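Local coordinates for protein EmGH1 (Erythrobacter marinus, PDB 5Z87) that probably hydrolyses beta-glucosidic bonds as a family 3 glycoside hydrolase, releasing glucose from short sugars such as cellobiose, at residues A[618-623]-A[667-672]; A[704-709]-A[726-731]. All coordinates share one frame; numbering follows the deposited sequence.

Contact 1: residues A[618-623]-A[667-672]. With EDO (1,2-ethanediol), chain I.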
loop_
_atom_site.group_PDB
_atom_site.type_symbol
_atom_site.label_atom_id
_atom_site.label_comp_id
_atom_site.label_asym_id
_atom_site.label_seq_id
_atom_site.Cartn_x
_atom_site.Cartn_y
_atom_site.Cartn_z
ATOM N N ASP A 618 -37.890 19.217 0.474
ATOM C CA ASP A 618 -38.253 19.660 -0.871
ATOM C C ASP A 618 -37.526 18.840 -1.929
ATOM O O ASP A 618 -38.072 18.582 -3.006
ATOM C CB ASP A 618 -37.943 21.146 -1.056
ATOM C CG ASP A 618 -38.588 22.023 0.009
ATOM O OD1 ASP A 618 -39.571 21.592 0.642
ATOM O OD2 ASP A 618 -38.097 23.150 0.222
ATOM N N VAL A 619 -36.305 18.409 -1.635
ATOM C CA VAL A 619 -35.565 17.497 -2.495
ATOM C C VAL A 619 -35.374 16.201 -1.721
ATOM O O VAL A 619 -34.970 16.226 -0.557
ATOM C CB VAL A 619 -34.213 18.094 -2.933
ATOM C CG1 VAL A 619 -33.369 17.059 -3.650
ATOM C CG2 VAL A 619 -34.436 19.314 -3.843
ATOM N N ASN A 620 -35.693 15.083 -2.347
ATOM C CA ASN A 620 -35.363 13.792 -1.766
ATOM C C ASN A 620 -33.909 13.452 -2.094
ATOM O O ASN A 620 -33.572 13.315 -3.279
ATOM C CB ASN A 620 -36.301 12.712 -2.295
ATOM C CG ASN A 620 -36.333 11.496 -1.400
ATOM O OD1 ASN A 620 -35.469 11.341 -0.542
ATOM N ND2 ASN A 620 -37.337 10.632 -1.581
ATOM N N PRO A 621 -33.026 13.312 -1.101
ATOM C CA PRO A 621 -31.608 13.065 -1.408
ATOM C C PRO A 621 -31.430 11.747 -2.140
ATOM O O PRO A 621 -32.137 10.770 -1.892
ATOM C CB PRO A 621 -30.941 13.044 -0.031
ATOM C CG PRO A 621 -32.056 12.658 0.908
ATOM C CD PRO A 621 -33.276 13.330 0.348
ATOM N N SER A 622 -30.496 11.749 -3.087
ATOM C CA SER A 622 -30.337 10.615 -3.987
ATOM C C SER A 622 -28.880 10.384 -4.368
ATOM O O SER A 622 -28.624 9.607 -5.289
ATOM C CB SER A 622 -31.171 10.828 -5.253
ATOM O OG SER A 622 -30.562 11.808 -6.085
ATOM N N GLY A 623 -27.931 11.066 -3.729
ATOM C CA GLY A 623 -26.532 10.776 -3.969
ATOM C C GLY A 623 -26.131 9.410 -3.441
ATOM O O GLY A 623 -26.720 8.877 -2.499
ATOM N N SER A 667 -32.501 7.396 1.344
ATOM C CA SER A 667 -33.557 8.181 0.731
ATOM C C SER A 667 -34.622 8.459 1.783
ATOM O O SER A 667 -34.695 7.784 2.818
ATOM C CB SER A 667 -34.160 7.455 -0.477
ATOM O OG SER A 667 -35.266 8.171 -1.006
ATOM N N TYR A 668 -35.444 9.479 1.520
ATOM C CA TYR A 668 -36.613 9.680 2.365
ATOM C C TYR A 668 -37.731 8.716 2.021
ATOM O O TYR A 668 -38.710 8.634 2.769
ATOM C CB TYR A 668 -37.126 11.117 2.264
ATOM C CG TYR A 668 -36.141 12.136 2.777
ATOM C CD1 TYR A 668 -35.143 11.773 3.676
ATOM C CD2 TYR A 668 -36.199 13.461 2.354
ATOM C CE1 TYR A 668 -34.232 12.703 4.143
ATOM C CE2 TYR A 668 -35.299 14.387 2.812
ATOM C CZ TYR A 668 -34.324 14.012 3.702
ATOM O OH TYR A 668 -33.431 14.950 4.152
ATOM N N THR A 669 -37.618 7.997 0.909
ATOM C CA THR A 669 -38.515 6.888 0.659
ATOM C C THR A 669 -37.704 5.584 0.690
ATOM O O THR A 669 -36.553 5.562 1.127
ATOM C CB THR A 669 -39.288 7.118 -0.639
ATOM O OG1 THR A 669 -40.362 6.168 -0.731
ATOM C CG2 THR A 669 -38.377 7.009 -1.855
ATOM N N SER A 670 -38.322 4.483 0.275
ATOM C CA SER A 670 -37.675 3.182 0.309
ATOM C C SER A 670 -37.921 2.471 -1.007
ATOM O O SER A 670 -38.915 2.733 -1.687
ATOM C CB SER A 670 -38.185 2.323 1.480
ATOM O OG SER A 670 -39.520 1.910 1.264
ATOM N N PHE A 671 -37.000 1.572 -1.359
ATOM C CA PHE A 671 -36.986 0.911 -2.659
ATOM C C PHE A 671 -36.843 -0.597 -2.482
ATOM O O PHE A 671 -35.992 -1.061 -1.718
ATOM C CB PHE A 671 -35.842 1.467 -3.530
ATOM C CG PHE A 671 -35.937 2.960 -3.784
ATOM C CD1 PHE A 671 -36.778 3.458 -4.780
ATOM C CD2 PHE A 671 -35.202 3.859 -3.025
ATOM C CE1 PHE A 671 -36.886 4.824 -5.013
ATOM C CE2 PHE A 671 -35.300 5.225 -3.247
ATOM C CZ PHE A 671 -36.141 5.711 -4.251
ATOM N N GLY A 672 -37.660 -1.360 -3.201
ATOM C CA GLY A 672 -37.620 -2.807 -3.154
ATOM C C GLY A 672 -37.149 -3.365 -4.486
ATOM O O GLY A 672 -37.722 -3.058 -5.538
HETATM C C1 EDO I . -37.817 13.819 -5.910
HETATM O O1 EDO I . -36.716 13.181 -6.579
HETATM C C2 EDO I . -37.497 15.289 -5.658
HETATM O O2 EDO I . -36.294 15.360 -4.887
HETATM O O HOH W 1 -34.498 9.558 -3.067
#
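P621 lies under the ring of Y668: its CD sits 3.5 Å from the ring centroid, 17° off the normal, in a CH-pi contact over one face, displaced toward the CE2 rim. The two side chains cross at about a right angle, and CG follows below CZ and CE1. Beyond the ring, Y668 OH is hydrogen-bonded to I614 O of helix 607-615, which also packs against P621, making this the close-packed part of the contact. Next to it, N620 grips the backbone of the other segment through its side-chain amide. With CG anti to the backbone N (chi1 -160°), OD1 takes the N-H of Y668 at 2.8 Å, in the amide plane on a lone pair and nearly straight (162°), while ND2 is given to A702 O. S667 forms an ST turn just before strand 671-678, an edge strand of a three-stranded antiparallel sheet, its OG accepting from T669 N at 3.0 Å. Away from the ring the contact is wetter. One water spans the two segments, donating to P621 O at 2.9 Å and accepting from S667 OG at 2.6 Å. A 1,2-ethanediol, probably from the crystallisation liquor, takes the N-H of N620 through O2.

Contact 2: residues A[704-709]-A[726-731]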
loop_
_atom_site.group_PDB
_atom_site.type_symbol
_atom_site.label_atom_id
_atom_site.label_comp_id
_atom_site.label_asym_id
_atom_site.label_seq_id
_atom_site.Cartn_x
_atom_site.Cartn_y
_atom_site.Cartn_z
ATOM N N GLN A 704 -35.499 9.206 -5.974
ATOM C CA GLN A 704 -34.595 8.548 -6.900
ATOM C C GLN A 704 -33.733 7.508 -6.193
ATOM O O GLN A 704 -33.421 7.623 -5.003
ATOM C CB GLN A 704 -33.698 9.565 -7.593
ATOM C CG GLN A 704 -34.446 10.482 -8.538
ATOM C CD GLN A 704 -33.516 11.477 -9.193
ATOM O OE1 GLN A 704 -33.263 11.410 -10.397
ATOM N NE2 GLN A 704 -32.984 12.386 -8.406
ATOM N N ASP A 705 -33.355 6.485 -6.946
ATOM C CA ASP A 705 -32.371 5.512 -6.501
ATOM C C ASP A 705 -31.449 5.205 -7.677
ATOM O O ASP A 705 -31.824 5.367 -8.846
ATOM C CB ASP A 705 -33.044 4.228 -5.972
ATOM C CG ASP A 705 -32.178 3.475 -4.962
ATOM O OD1 ASP A 705 -31.173 4.040 -4.481
ATOM O OD2 ASP A 705 -32.511 2.315 -4.635
ATOM N N VAL A 706 -30.237 4.755 -7.365
ATOM C CA VAL A 706 -29.280 4.330 -8.381
ATOM C C VAL A 706 -29.229 2.808 -8.375
ATOM O O VAL A 706 -28.670 2.197 -7.460
ATOM C CB VAL A 706 -27.895 4.940 -8.153
ATOM C CG1 VAL A 706 -26.951 4.494 -9.251
ATOM C CG2 VAL A 706 -27.994 6.471 -8.105
ATOM N N VAL A 707 -29.829 2.199 -9.397
ATOM C CA VAL A 707 -29.764 0.759 -9.603
ATOM C C VAL A 707 -28.367 0.391 -10.089
ATOM O O VAL A 707 -27.859 0.986 -11.046
ATOM C CB VAL A 707 -30.843 0.345 -10.613
ATOM C CG1 VAL A 707 -30.710 -1.104 -11.019
ATOM C CG2 VAL A 707 -32.222 0.625 -10.033
ATOM N N GLN A 708 -27.731 -0.589 -9.436
ATOM C CA GLN A 708 -26.318 -0.884 -9.664
ATOM C C GLN A 708 -26.119 -2.336 -10.083
ATOM O O GLN A 708 -26.620 -3.256 -9.428
ATOM C CB GLN A 708 -25.492 -0.565 -8.411
ATOM C CG GLN A 708 -25.588 0.900 -8.012
ATOM C CD GLN A 708 -25.028 1.211 -6.630
ATOM O OE1 GLN A 708 -24.044 0.613 -6.171
ATOM N NE2 GLN A 708 -25.661 2.158 -5.956
ATOM N N LEU A 709 -25.362 -2.535 -11.163
ATOM C CA LEU A 709 -25.068 -3.856 -11.711
ATOM C C LEU A 709 -23.586 -4.190 -11.521
ATOM O O LEU A 709 -22.719 -3.344 -11.748
ATOM C CB LEU A 709 -25.440 -3.913 -13.194
ATOM C CG LEU A 709 -25.412 -5.285 -13.894
ATOM C CD1 LEU A 709 -26.626 -6.117 -13.520
ATOM C CD2 LEU A 709 -25.347 -5.108 -15.396
ATOM N N ARG A 726 -20.400 -2.951 -13.528
ATOM C CA ARG A 726 -20.481 -2.906 -14.977
ATOM C C ARG A 726 -21.632 -2.052 -15.493
ATOM O O ARG A 726 -21.724 -1.861 -16.707
ATOM C CB ARG A 726 -20.603 -4.326 -15.557
ATOM C CG ARG A 726 -19.330 -5.166 -15.414
ATOM C CD ARG A 726 -18.205 -4.503 -16.187
ATOM N NE ARG A 726 -16.947 -5.246 -16.178
ATOM C CZ ARG A 726 -15.946 -5.003 -15.336
ATOM N NH1 ARG A 726 -16.081 -4.070 -14.405
ATOM N NH2 ARG A 726 -14.819 -5.710 -15.401
ATOM N N GLY A 727 -22.499 -1.533 -14.624
ATOM C CA GLY A 727 -23.557 -0.633 -15.051
ATOM C C GLY A 727 -24.225 0.049 -13.875
ATOM O O GLY A 727 -24.151 -0.418 -12.734
ATOM N N PHE A 728 -24.872 1.178 -14.167
ATOM C CA PHE A 728 -25.747 1.816 -13.191
ATOM C C PHE A 728 -26.784 2.661 -13.916
ATOM O O PHE A 728 -26.585 3.083 -15.057
ATOM C CB PHE A 728 -24.966 2.667 -12.179
ATOM C CG PHE A 728 -24.313 3.886 -12.770
ATOM C CD1 PHE A 728 -25.059 5.015 -13.097
ATOM C CD2 PHE A 728 -22.942 3.912 -12.975
ATOM C CE1 PHE A 728 -24.447 6.139 -13.639
ATOM C CE2 PHE A 728 -22.323 5.039 -13.506
ATOM C CZ PHE A 728 -23.081 6.158 -13.836
ATOM N N GLN A 729 -27.879 2.937 -13.215
ATOM C CA GLN A 729 -28.979 3.721 -13.762
ATOM C C GLN A 729 -29.710 4.404 -12.618
ATOM O O GLN A 729 -30.317 3.731 -11.785
ATOM C CB GLN A 729 -29.935 2.826 -14.540
ATOM C CG GLN A 729 -31.077 3.571 -15.214
ATOM C CD GLN A 729 -30.587 4.681 -16.109
ATOM O OE1 GLN A 729 -30.021 4.425 -17.178
ATOM N NE2 GLN A 729 -30.778 5.928 -15.673
ATOM N N LYS A 730 -29.658 5.728 -12.565
ATOM C CA LYS A 730 -30.514 6.455 -11.638
ATOM C C LYS A 730 -31.948 6.440 -12.166
ATOM O O LYS A 730 -32.182 6.696 -13.352
ATOM C CB LYS A 730 -30.010 7.884 -11.447
ATOM C CG LYS A 730 -30.497 8.525 -10.149
ATOM C CD LYS A 730 -29.779 9.816 -9.854
ATOM C CE LYS A 730 -29.568 9.999 -8.369
ATOM N NZ LYS A 730 -28.862 11.257 -8.047
ATOM N N VAL A 731 -32.900 6.079 -11.306
ATOM C CA VAL A 731 -34.317 6.075 -11.658
ATOM C C VAL A 731 -35.065 7.006 -10.714
ATOM O O VAL A 731 -34.663 7.223 -9.566
ATOM C CB VAL A 731 -34.955 4.671 -11.623
ATOM C CG1 VAL A 731 -34.285 3.766 -12.627
ATOM C CG2 VAL A 731 -34.883 4.084 -10.218
HETATM O O HOH W 2 -33.489 9.792 -12.681
#
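Strands 704-709 and 726-731 pair as the two arms of an antiparallel beta hairpin in the fibronectin III-like domain, 726-731 lying on an outermost strand of the sheet within the chain. D705, V707 and L709 form hydrogen-bonded pairs with V731, Q729 and G727. The bond from V731 N to D705 O is the shortest, 2.8 Å and nearly along the C=O axis, whereas V707 N stands above the carbonyl plane of Q729. At L709 the ladder is distorted by a classic beta bulge, R726 and G727 both facing L709: R726 N gives L709 O a bond of 2.9 Å, and G727 N adds a weak one at 3.4 Å. V706, F728 and K730 share one face. V706 CG1 meets F728 CB at 4.0 Å, side by side, and V706 CG2 touches K730 CG at 3.8 Å. Q704 crosses K730 at about a right angle, its OE1 3.9 Å from K730 CD and bonded to a water. Q704 NE2 hydrogen-bonds E415 OE1, to which K730 NZ makes a salt bridge while also hydrogen-bonding S622 OG. An alanine in place of Q704 would probably leave E415 without one donor and K730's aliphatic chain less covered. On the other face, L709 and V731 lean on strand 738-745.

Overall arrangement
The two follow one another along the chain, both segments of contact 1 preceding those of contact 2, and their centres lie 14 Å apart on the same side of the chain's centre. Contact 1 ties the loop after helix 607-615 to the start of strand 671-678, in a three-stranded sheet; contact 2 is built within the five-stranded sheet of the fibronectin III-like domain. They touch directly: S622 OG probably hydrogen-bonds K730 NZ at 2.7 Å, joining the C-terminal domain to the fibronectin III-like domain, and F671 packs its CZ against Q704 O at 3.4 Å. The V706, F728 and K730 face of the hairpin also meets the N-terminal domain, at A152 and F153.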